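Local structure of lipase-esterase related protein (Clostridium acetobutylicum, 3E0X) at residues H134-I146 with F158-L172. The protein is of unknown function but has an alpha/beta hydrolase fold and is probably a hydrolase, perhaps acting on esters or lipids. Numbering follows the deposited sequence.
Sequences HNQLDNNYLLECI and FETLEKDPDIMINDL. With OXE (ortho-xylene), chain C.
Phe158, its CG anti to the backbone N (chi1 -160°), is the knob of this contact, its ring set into a hole made by Asn139, Leu142, Leu143 and Ile146 of helix 139-146. Leu143 lays CD2 over one ring face in a CH-pi contact, 3.9 Å from the Phe158 ring centroid and 21° off the normal. Asn139 OD1 lies at the rim, 3.6 Å from Phe158 CZ, where the ring hydrogens carry slight positive charge.

The fork of Leu142 lets one side chain face both protein and ligand: Leu142 CD2 packs against Phe158 CZ and lies 3.9 Å from CE of selenomethionine Met168, while Leu142 CD1 and Leu161 CD2 face the bound ortho-xylene. The side chains of Leu137 and Met168 cross at about a right angle, Leu137 CD1 coming within 3.8 Å of Met168 CG.

Asp138 and Asp164 are N-caps: each short carboxylate turns back to a first-turn N-H that lacks the usual i-4 carbonyl, Asp138 OD1 accepting from Tyr141 N and Asp164 OD1 from Asp166 N.

The contact walls part of the ortho-xylene pocket. Leu137 and Leu172 also rest on helix 126-133, Asp171 is hydrogen-bonded to His52 and Tyr66, and the Cys145 backbone to that of His227. Helices 126-133, 139-146, 152-158 and 165-177 lie between strands 109-115 and 191-196, where alpha/beta hydrolases commonly carry a cap, and probably form one here.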
ATOM      1  N   HIS A 134      -3.416   1.983  23.791  1.00 11.11           N
ATOM      2  CA  HIS A 134      -2.632   2.110  25.036  1.00 11.69           C
ATOM      3  C   HIS A 134      -1.119   2.137  24.776  1.00 12.54           C
ATOM      4  O   HIS A 134      -0.309   1.962  25.689  1.00 13.60           O
ATOM      5  CB  HIS A 134      -3.036   1.041  26.049  1.00 12.70           C
ATOM      6  CG  HIS A 134      -4.386   1.288  26.635  1.00 13.16           C
ATOM      7  ND1 HIS A 134      -5.556   1.017  25.958  1.00 15.73           N
ATOM      8  CD2 HIS A 134      -4.756   1.803  27.835  1.00 15.13           C
ATOM      9  CE1 HIS A 134      -6.587   1.373  26.707  1.00 16.83           C
ATOM     10  NE2 HIS A 134      -6.131   1.843  27.852  1.00 16.53           N
ATOM     11  N   ASN A 135      -0.786   2.385  23.511  1.00 12.01           N
ATOM     12  CA  ASN A 135       0.571   2.590  23.036  1.00 13.31           C
ATOM     13  C   ASN A 135       1.423   1.333  23.136  1.00 13.57           C
ATOM     14  O   ASN A 135       2.649   1.413  23.285  1.00 14.52           O
ATOM     15  CB  ASN A 135       1.228   3.777  23.737  1.00 12.96           C
ATOM     16  CG  ASN A 135       2.087   4.596  22.780  1.00 15.44           C
ATOM     17  OD1 ASN A 135       3.300   4.416  22.724  1.00 17.82           O
ATOM     18  ND2 ASN A 135       1.452   5.465  22.003  1.00 15.46           N
ATOM     19  N   GLN A 136       0.767   0.184  22.963  1.00 14.12           N
ATOM     20  CA  GLN A 136       1.446  -1.109  23.044  1.00 14.86           C
ATOM     21  C   GLN A 136       1.221  -1.877  21.758  1.00 13.91           C
ATOM     22  O   GLN A 136       0.075  -2.048  21.323  1.00 13.48           O
ATOM     23  CB  GLN A 136       0.912  -1.937  24.227  1.00 15.94           C
ATOM     24  CG  GLN A 136       1.106  -1.294  25.627  1.00 21.12           C
ATOM     25  CD  GLN A 136       2.541  -0.815  25.899  1.00 26.76           C
ATOM     26  OE1 GLN A 136       3.522  -1.531  25.636  1.00 29.72           O
ATOM     27  NE2 GLN A 136       2.666   0.412  26.420  1.00 28.84           N
ATOM     28  N   LEU A 137       2.308  -2.333  21.156  1.00 13.85           N
ATOM     29  CA  LEU A 137       2.250  -3.072  19.907  0.50 13.87           C
ATOM     30  C   LEU A 137       2.447  -4.566  20.152  1.00 13.61           C
ATOM     31  O   LEU A 137       3.498  -4.999  20.632  1.00 14.02           O
ATOM     32  CB  LEU A 137       3.330  -2.550  18.951  0.50 14.41           C
ATOM     33  CG  LEU A 137       3.471  -3.258  17.609  0.50 14.10           C
ATOM     34  CD1 LEU A 137       2.154  -3.196  16.837  0.50 13.30           C
ATOM     35  CD2 LEU A 137       4.612  -2.661  16.765  0.50 14.74           C
ATOM     36  N   ASP A 138       1.410  -5.350  19.848  1.00 12.33           N
ATOM     37  CA  ASP A 138       1.442  -6.794  20.057  1.00 11.47           C
ATOM     38  C   ASP A 138       2.207  -7.451  18.908  1.00 11.41           C
ATOM     39  O   ASP A 138       1.624  -7.745  17.864  1.00 11.63           O
ATOM     40  CB  ASP A 138       0.019  -7.351  20.192  1.00 12.87           C
ATOM     41  CG  ASP A 138      -0.035  -8.855  20.407  1.00 13.54           C
ATOM     42  OD1 ASP A 138       1.025  -9.534  20.331  1.00 13.58           O
ATOM     43  OD2 ASP A 138      -1.156  -9.373  20.628  1.00 14.12           O
ATOM     44  N   ASN A 139       3.500  -7.718  19.113  1.00 10.66           N
ATOM     45  CA  ASN A 139       4.307  -8.349  18.075  1.00 11.28           C
ATOM     46  C   ASN A 139       3.860  -9.779  17.759  1.00 11.38           C
ATOM     47  O   ASN A 139       3.969 -10.228  16.617  1.00 11.42           O
ATOM     48  CB  ASN A 139       5.786  -8.380  18.459  1.00 11.45           C
ATOM     49  CG  ASN A 139       6.694  -8.569  17.261  1.00 13.13           C
ATOM     50  OD1 ASN A 139       6.490  -7.937  16.228  1.00 13.88           O
ATOM     51  ND2 ASN A 139       7.699  -9.432  17.390  1.00 14.63           N
ATOM     52  N   ASN A 140       3.345 -10.494  18.756  1.00 10.42           N
ATOM     53  CA  ASN A 140       2.820 -11.832  18.500  1.00 10.66           C
ATOM     54  C   ASN A 140       1.698 -11.777  17.473  1.00  9.72           C
ATOM     55  O   ASN A 140       1.648 -12.589  16.527  1.00  9.65           O
ATOM     56  CB  ASN A 140       2.330 -12.500  19.783  1.00 11.03           C
ATOM     57  CG  ASN A 140       1.807 -13.910  19.543  1.00 11.85           C
ATOM     58  OD1 ASN A 140       2.583 -14.826  19.262  1.00 12.47           O
ATOM     59  ND2 ASN A 140       0.486 -14.088  19.652  1.00 13.70           N
ATOM     60  N   TYR A 141       0.812 -10.789  17.617  1.00 10.43           N
ATOM     61  CA  TYR A 141      -0.307 -10.684  16.688  1.00 10.50           C
ATOM     62  C   TYR A 141       0.194 -10.236  15.319  1.00 11.02           C
ATOM     63  O   TYR A 141      -0.263 -10.766  14.305  1.00 11.35           O
ATOM     64  CB  TYR A 141      -1.375  -9.714  17.206  1.00 11.85           C
ATOM     65  CG  TYR A 141      -2.606  -9.700  16.330  1.00 11.99           C
ATOM     66  CD1 TYR A 141      -3.482 -10.764  16.365  1.00 12.47           C
ATOM     67  CD2 TYR A 141      -2.886  -8.631  15.472  1.00 13.43           C
ATOM     68  CE1 TYR A 141      -4.615 -10.797  15.582  1.00 14.82           C
ATOM     69  CE2 TYR A 141      -4.039  -8.640  14.653  1.00 12.17           C
ATOM     70  CZ  TYR A 141      -4.883  -9.737  14.723  1.00 12.92           C
ATOM     71  OH  TYR A 141      -6.023  -9.767  13.941  1.00 14.95           O
ATOM     72  N   LEU A 142       1.146  -9.305  15.281  1.00 11.31           N
ATOM     73  CA  LEU A 142       1.689  -8.871  14.000  0.50 11.66           C
ATOM     74  C   LEU A 142       2.289 -10.061  13.239  1.00 11.23           C
ATOM     75  O   LEU A 142       2.049 -10.251  12.040  1.00 12.10           O
ATOM     76  CB  LEU A 142       2.728  -7.784  14.220  0.50 12.67           C
ATOM     77  CG  LEU A 142       3.211  -7.068  12.979  0.50 12.84           C
ATOM     78  CD1 LEU A 142       2.027  -6.464  12.243  0.50 12.55           C
ATOM     79  CD2 LEU A 142       4.183  -5.998  13.396  0.50 13.69           C
ATOM     80  N   LEU A 143       3.057 -10.893  13.952  1.00 10.20           N
ATOM     81  CA  LEU A 143       3.664 -12.037  13.323  1.00 10.44           C
ATOM     82  C   LEU A 143       2.583 -12.995  12.817  1.00 10.13           C
ATOM     83  O   LEU A 143       2.737 -13.618  11.758  1.00 10.97           O
ATOM     84  CB  LEU A 143       4.627 -12.736  14.299  1.00 10.66           C
ATOM     85  CG  LEU A 143       5.974 -12.026  14.459  1.00 11.13           C
ATOM     86  CD1 LEU A 143       6.697 -12.545  15.698  1.00 10.99           C
ATOM     87  CD2 LEU A 143       6.824 -12.249  13.214  1.00 11.89           C
ATOM     88  N   GLU A 144       1.504 -13.157  13.578  1.00 10.27           N
ATOM     89  CA  GLU A 144       0.427 -14.039  13.152  1.00 12.86           C
ATOM     90  C   GLU A 144      -0.179 -13.517  11.848  1.00 11.77           C
ATOM     91  O   GLU A 144      -0.470 -14.290  10.918  1.00 11.84           O
ATOM     92  CB  GLU A 144      -0.639 -14.164  14.252  1.00 12.82           C
ATOM     93  CG  GLU A 144      -1.707 -15.189  13.942  1.00 16.53           C
ATOM     94  CD  GLU A 144      -2.761 -15.295  15.038  1.00 18.20           C
ATOM     95  OE1 GLU A 144      -2.669 -14.556  16.058  1.00 23.67           O
ATOM     96  OE2 GLU A 144      -3.689 -16.128  14.866  1.00 25.04           O
ATOM     97  N   CYS A 145      -0.306 -12.195  11.760  1.00 11.68           N
ATOM     98  CA  CYS A 145      -0.928 -11.578  10.583  1.00 12.04           C
ATOM     99  C   CYS A 145      -0.097 -11.754   9.330  1.00 11.75           C
ATOM    100  O   CYS A 145      -0.626 -11.861   8.224  1.00 11.51           O
ATOM    101  CB  CYS A 145      -1.206 -10.095  10.816  1.00 13.14           C
ATOM    102  SG  CYS A 145      -2.561  -9.808  11.988  1.00 14.77           S
ATOM    103  N   ILE A 146       1.216 -11.756   9.482  1.00 11.33           N
ATOM    104  CA  ILE A 146       2.074 -11.906   8.300  1.00 13.27           C
ATOM    105  C   ILE A 146       2.364 -13.363   7.984  1.00 13.71           C
ATOM    106  O   ILE A 146       2.983 -13.662   6.963  1.00 15.48           O
ATOM    107  CB  ILE A 146       3.395 -11.070   8.369  1.00 13.35           C
ATOM    108  CG1 ILE A 146       4.352 -11.659   9.419  1.00 13.78           C
ATOM    109  CG2 ILE A 146       3.057  -9.583   8.583  1.00 14.78           C
ATOM    110  CD1 ILE A 146       5.764 -11.898   8.926  1.00 16.17           C
ATOM    111  N   PHE A 158      10.328  -8.819   7.347  1.00 11.54           N
ATOM    112  CA  PHE A 158       9.822  -8.366   8.629  1.00 11.95           C
ATOM    113  C   PHE A 158      10.819  -7.434   9.320  1.00 11.90           C
ATOM    114  O   PHE A 158      10.423  -6.476   9.999  1.00 12.56           O
ATOM    115  CB  PHE A 158       9.415  -9.541   9.521  1.00 12.31           C
ATOM    116  CG  PHE A 158       8.471  -9.157  10.635  1.00 12.39           C
ATOM    117  CD1 PHE A 158       7.168  -8.763  10.349  1.00 13.02           C
ATOM    118  CD2 PHE A 158       8.870  -9.208  11.955  1.00 13.10           C
ATOM    119  CE1 PHE A 158       6.269  -8.397  11.376  1.00 15.92           C
ATOM    120  CE2 PHE A 158       8.000  -8.851  12.984  1.00 12.99           C
ATOM    121  CZ  PHE A 158       6.694  -8.457  12.696  1.00 13.98           C
ATOM    122  N   GLU A 159      12.114  -7.689   9.126  1.00 12.33           N
ATOM    123  CA  GLU A 159      13.159  -6.852   9.739  0.50 13.29           C
ATOM    124  C   GLU A 159      13.264  -5.471   9.092  1.00 13.16           C
ATOM    125  O   GLU A 159      13.892  -4.576   9.652  1.00 14.52           O
ATOM    126  CB  GLU A 159      14.521  -7.579   9.753  0.50 13.87           C
ATOM    127  CG  GLU A 159      15.808  -6.706   9.686  0.50 17.56           C
ATOM    128  CD  GLU A 159      16.276  -6.122  11.026  0.50 19.03           C
ATOM    129  OE1 GLU A 159      16.029  -6.737  12.093  0.50 22.56           O
ATOM    130  OE2 GLU A 159      16.925  -5.042  11.005  0.50 21.70           O
ATOM    131  N   THR A 160      12.644  -5.288   7.915  1.00 12.98           N
ATOM    132  CA  THR A 160      12.659  -3.957   7.290  1.00 12.93           C
ATOM    133  C   THR A 160      11.618  -2.982   7.857  1.00 12.25           C
ATOM    134  O   THR A 160      11.626  -1.768   7.519  1.00 13.68           O
ATOM    135  CB  THR A 160      12.461  -3.999   5.743  1.00 13.28           C
ATOM    136  OG1 THR A 160      11.094  -4.300   5.423  1.00 12.05           O
ATOM    137  CG2 THR A 160      13.392  -5.000   5.084  1.00 13.01           C
ATOM    138  N   LEU A 161      10.735  -3.490   8.718  1.00 11.90           N
ATOM    139  CA  LEU A 161       9.716  -2.651   9.322  1.00 12.07           C
ATOM    140  C   LEU A 161      10.406  -1.581  10.166  1.00 12.01           C
ATOM    141  O   LEU A 161      11.514  -1.789  10.678  1.00 13.42           O
ATOM    142  CB  LEU A 161       8.780  -3.456  10.204  1.00 11.79           C
ATOM    143  CG  LEU A 161       7.510  -3.965   9.527  1.00 13.86           C
ATOM    144  CD1 LEU A 161       7.709  -4.696   8.200  1.00 15.06           C
ATOM    145  CD2 LEU A 161       6.709  -4.824  10.520  1.00 14.71           C
ATOM    146  N   GLU A 162       9.757  -0.432  10.304  1.00 12.18           N
ATOM    147  CA  GLU A 162      10.292   0.657  11.104  1.00 12.55           C
ATOM    148  C   GLU A 162      10.590   0.214  12.524  1.00 12.52           C
ATOM    149  O   GLU A 162       9.806  -0.525  13.126  1.00 12.83           O
ATOM    150  CB  GLU A 162       9.278   1.806  11.126  1.00 12.74           C
ATOM    151  CG  GLU A 162       9.065   2.458   9.758  1.00 13.86           C
ATOM    152  CD  GLU A 162      10.280   3.239   9.281  1.00 15.92           C
ATOM    153  OE1 GLU A 162      10.924   3.939  10.102  1.00 21.02           O
ATOM    154  OE2 GLU A 162      10.614   3.129   8.097  1.00 17.76           O
ATOM    155  N   LYS A 163      11.706   0.692  13.069  1.00 13.98           N
ATOM    156  CA  LYS A 163      12.131   0.260  14.397  1.00 15.90           C
ATOM    157  C   LYS A 163      11.462   1.013  15.546  1.00 16.85           C
ATOM    158  O   LYS A 163      11.364   0.479  16.653  1.00 19.00           O
ATOM    159  CB  LYS A 163      13.650   0.329  14.524  1.00 16.63           C
ATOM    160  CG  LYS A 163      14.354  -0.749  13.738  1.00 18.99           C
ATOM    161  CD  LYS A 163      15.866  -0.654  13.885  1.00 24.09           C
ATOM    162  CE  LYS A 163      16.542  -1.923  13.393  1.00 26.81           C
ATOM    163  NZ  LYS A 163      16.408  -2.080  11.929  1.00 30.62           N
ATOM    164  N   ASP A 164      11.034   2.248  15.314  1.00 17.03           N
ATOM    165  CA  ASP A 164      10.305   2.960  16.369  1.00 16.77           C
ATOM    166  C   ASP A 164       8.849   2.497  16.383  1.00 16.26           C
ATOM    167  O   ASP A 164       8.151   2.732  15.396  1.00 15.06           O
ATOM    168  CB  ASP A 164      10.372   4.480  16.157  1.00 16.91           C
ATOM    169  CG  ASP A 164       9.602   5.280  17.232  1.00 17.66           C
ATOM    170  OD1 ASP A 164       8.945   4.705  18.140  1.00 19.25           O
ATOM    171  OD2 ASP A 164       9.667   6.513  17.160  1.00 23.41           O
ATOM    172  N   PRO A 165       8.374   1.843  17.487  1.00 16.21           N
ATOM    173  CA  PRO A 165       6.995   1.384  17.458  1.00 16.02           C
ATOM    174  C   PRO A 165       5.952   2.492  17.375  1.00 14.12           C
ATOM    175  O   PRO A 165       4.812   2.196  17.059  1.00 15.04           O
ATOM    176  CB  PRO A 165       6.827   0.621  18.786  1.00 16.51           C
ATOM    177  CG  PRO A 165       7.896   1.095  19.644  1.00 18.26           C
ATOM    178  CD  PRO A 165       9.045   1.452  18.754  1.00 17.43           C
ATOM    179  N   ASP A 166       6.343   3.749  17.614  1.00 13.59           N
ATOM    180  CA  ASP A 166       5.365   4.845  17.517  1.00 12.20           C
ATOM    181  C   ASP A 166       4.869   5.009  16.096  1.00 11.71           C
ATOM    182  O   ASP A 166       3.759   5.508  15.888  1.00 11.71           O
ATOM    183  CB  ASP A 166       5.910   6.171  18.063  1.00 12.50           C
ATOM    184  CG  ASP A 166       5.895   6.207  19.588  1.00 12.86           C
ATOM    185  OD1 ASP A 166       5.023   5.558  20.200  1.00 16.42           O
ATOM    186  OD2 ASP A 166       6.779   6.876  20.163  1.00 15.95           O
ATOM    187  N   ILE A 167       5.673   4.604  15.123  1.00 10.73           N
ATOM    188  CA  ILE A 167       5.236   4.736  13.736  1.00 10.81           C
ATOM    189  C   ILE A 167       4.116   3.732  13.410  1.00 10.31           C
ATOM    190  O   ILE A 167       3.065   4.113  12.859  1.00 10.37           O
ATOM    191  CB  ILE A 167       6.405   4.610  12.748  1.00 10.47           C
ATOM    192  CG1 ILE A 167       7.427   5.729  13.021  1.00 11.93           C
ATOM    193  CG2 ILE A 167       5.897   4.643  11.273  1.00 10.88           C
ATOM    194  CD1 ILE A 167       8.676   5.595  12.220  1.00 15.03           C
HETATM  195  N   MSE A 168       4.325   2.452  13.726  1.00 10.40           N
HETATM  196  CA  MSE A 168       3.252   1.448  13.537  1.00 10.29           C
HETATM  197  C   MSE A 168       1.964   1.852  14.296  1.00  9.86           C
HETATM  198  O   MSE A 168       0.835   1.711  13.793  1.00 12.00           O
HETATM  199  CB  MSE A 168       3.750   0.068  13.971  1.00 11.00           C
HETATM  200  CG  MSE A 168       2.706  -1.012  13.789  1.00 12.47           C
HETATM  201 SE   MSE A 168       2.315  -1.380  11.897  0.55 13.31          SE
HETATM  202  CE  MSE A 168       3.822  -2.593  11.590  1.00 13.29           C
ATOM    203  N   ILE A 169       2.125   2.338  15.520  1.00 10.50           N
ATOM    204  CA  ILE A 169       0.964   2.755  16.294  1.00 10.52           C
ATOM    205  C   ILE A 169       0.200   3.902  15.586  1.00 10.19           C
ATOM    206  O   ILE A 169      -1.022   3.842  15.406  1.00 10.35           O
ATOM    207  CB  ILE A 169       1.386   3.123  17.749  1.00 10.94           C
ATOM    208  CG1 ILE A 169       1.821   1.851  18.491  1.00 11.22           C
ATOM    209  CG2 ILE A 169       0.252   3.824  18.500  1.00 11.29           C
ATOM    210  CD1 ILE A 169       2.537   2.111  19.793  1.00 11.99           C
ATOM    211  N   ASN A 170       0.934   4.919  15.133  1.00  9.64           N
ATOM    212  CA  ASN A 170       0.344   6.026  14.384  1.00  8.90           C
ATOM    213  C   ASN A 170      -0.431   5.519  13.185  1.00  8.55           C
ATOM    214  O   ASN A 170      -1.563   5.937  12.929  1.00  8.78           O
ATOM    215  CB  ASN A 170       1.462   6.922  13.894  1.00  8.53           C
ATOM    216  CG  ASN A 170       0.956   8.104  13.058  1.00  9.68           C
ATOM    217  OD1 ASN A 170       0.591   9.143  13.594  1.00 11.66           O
ATOM    218  ND2 ASN A 170       0.932   7.930  11.734  1.00 10.59           N
ATOM    219  N   ASP A 171       0.201   4.629  12.435  1.00  8.68           N
ATOM    220  CA  ASP A 171      -0.379   4.170  11.183  1.00  8.99           C
ATOM    221  C   ASP A 171      -1.603   3.282  11.410  1.00  8.71           C
ATOM    222  O   ASP A 171      -2.576   3.378  10.653  1.00 10.19           O
ATOM    223  CB  ASP A 171       0.671   3.448  10.350  1.00  8.85           C
ATOM    224  CG  ASP A 171       1.737   4.385   9.794  1.00  9.31           C
ATOM    225  OD1 ASP A 171       1.552   5.626   9.843  1.00 10.71           O
ATOM    226  OD2 ASP A 171       2.757   3.864   9.273  1.00 10.18           O
ATOM    227  N   LEU A 172      -1.581   2.418  12.436  1.00  9.41           N
ATOM    228  CA  LEU A 172      -2.758   1.571  12.709  1.00  9.72           C
ATOM    229  C   LEU A 172      -3.943   2.397  13.197  1.00  9.50           C
ATOM    230  O   LEU A 172      -5.091   2.095  12.858  1.00 10.30           O
ATOM    231  CB  LEU A 172      -2.428   0.458  13.707  1.00 10.45           C
ATOM    232  CG  LEU A 172      -1.531  -0.650  13.149  1.00 11.42           C
ATOM    233  CD1 LEU A 172      -1.015  -1.562  14.256  1.00 12.42           C
ATOM    234  CD2 LEU A 172      -2.215  -1.444  12.038  1.00 14.13           C
TER
HETATM  235  C1  OXE C 243       1.184  -4.134   8.182  1.00 27.92           C
HETATM  236  C2  OXE C 243       2.400  -3.868   7.382  1.00 27.57           C
HETATM  237  C3  OXE C 243       3.587  -4.537   7.674  1.00 28.21           C
HETATM  238  C4  OXE C 243       3.593  -5.467   8.718  1.00 28.15           C
HETATM  239  C5  OXE C 243       2.452  -5.720   9.488  1.00 26.84           C
HETATM  240  C6  OXE C 243       1.236  -5.068   9.219  1.00 27.06           C
HETATM  241  C1' OXE C 243      -0.094  -3.416   7.829  1.00 22.20           C
HETATM  242  C2' OXE C 243       2.347  -2.863   6.273  1.00 27.82           C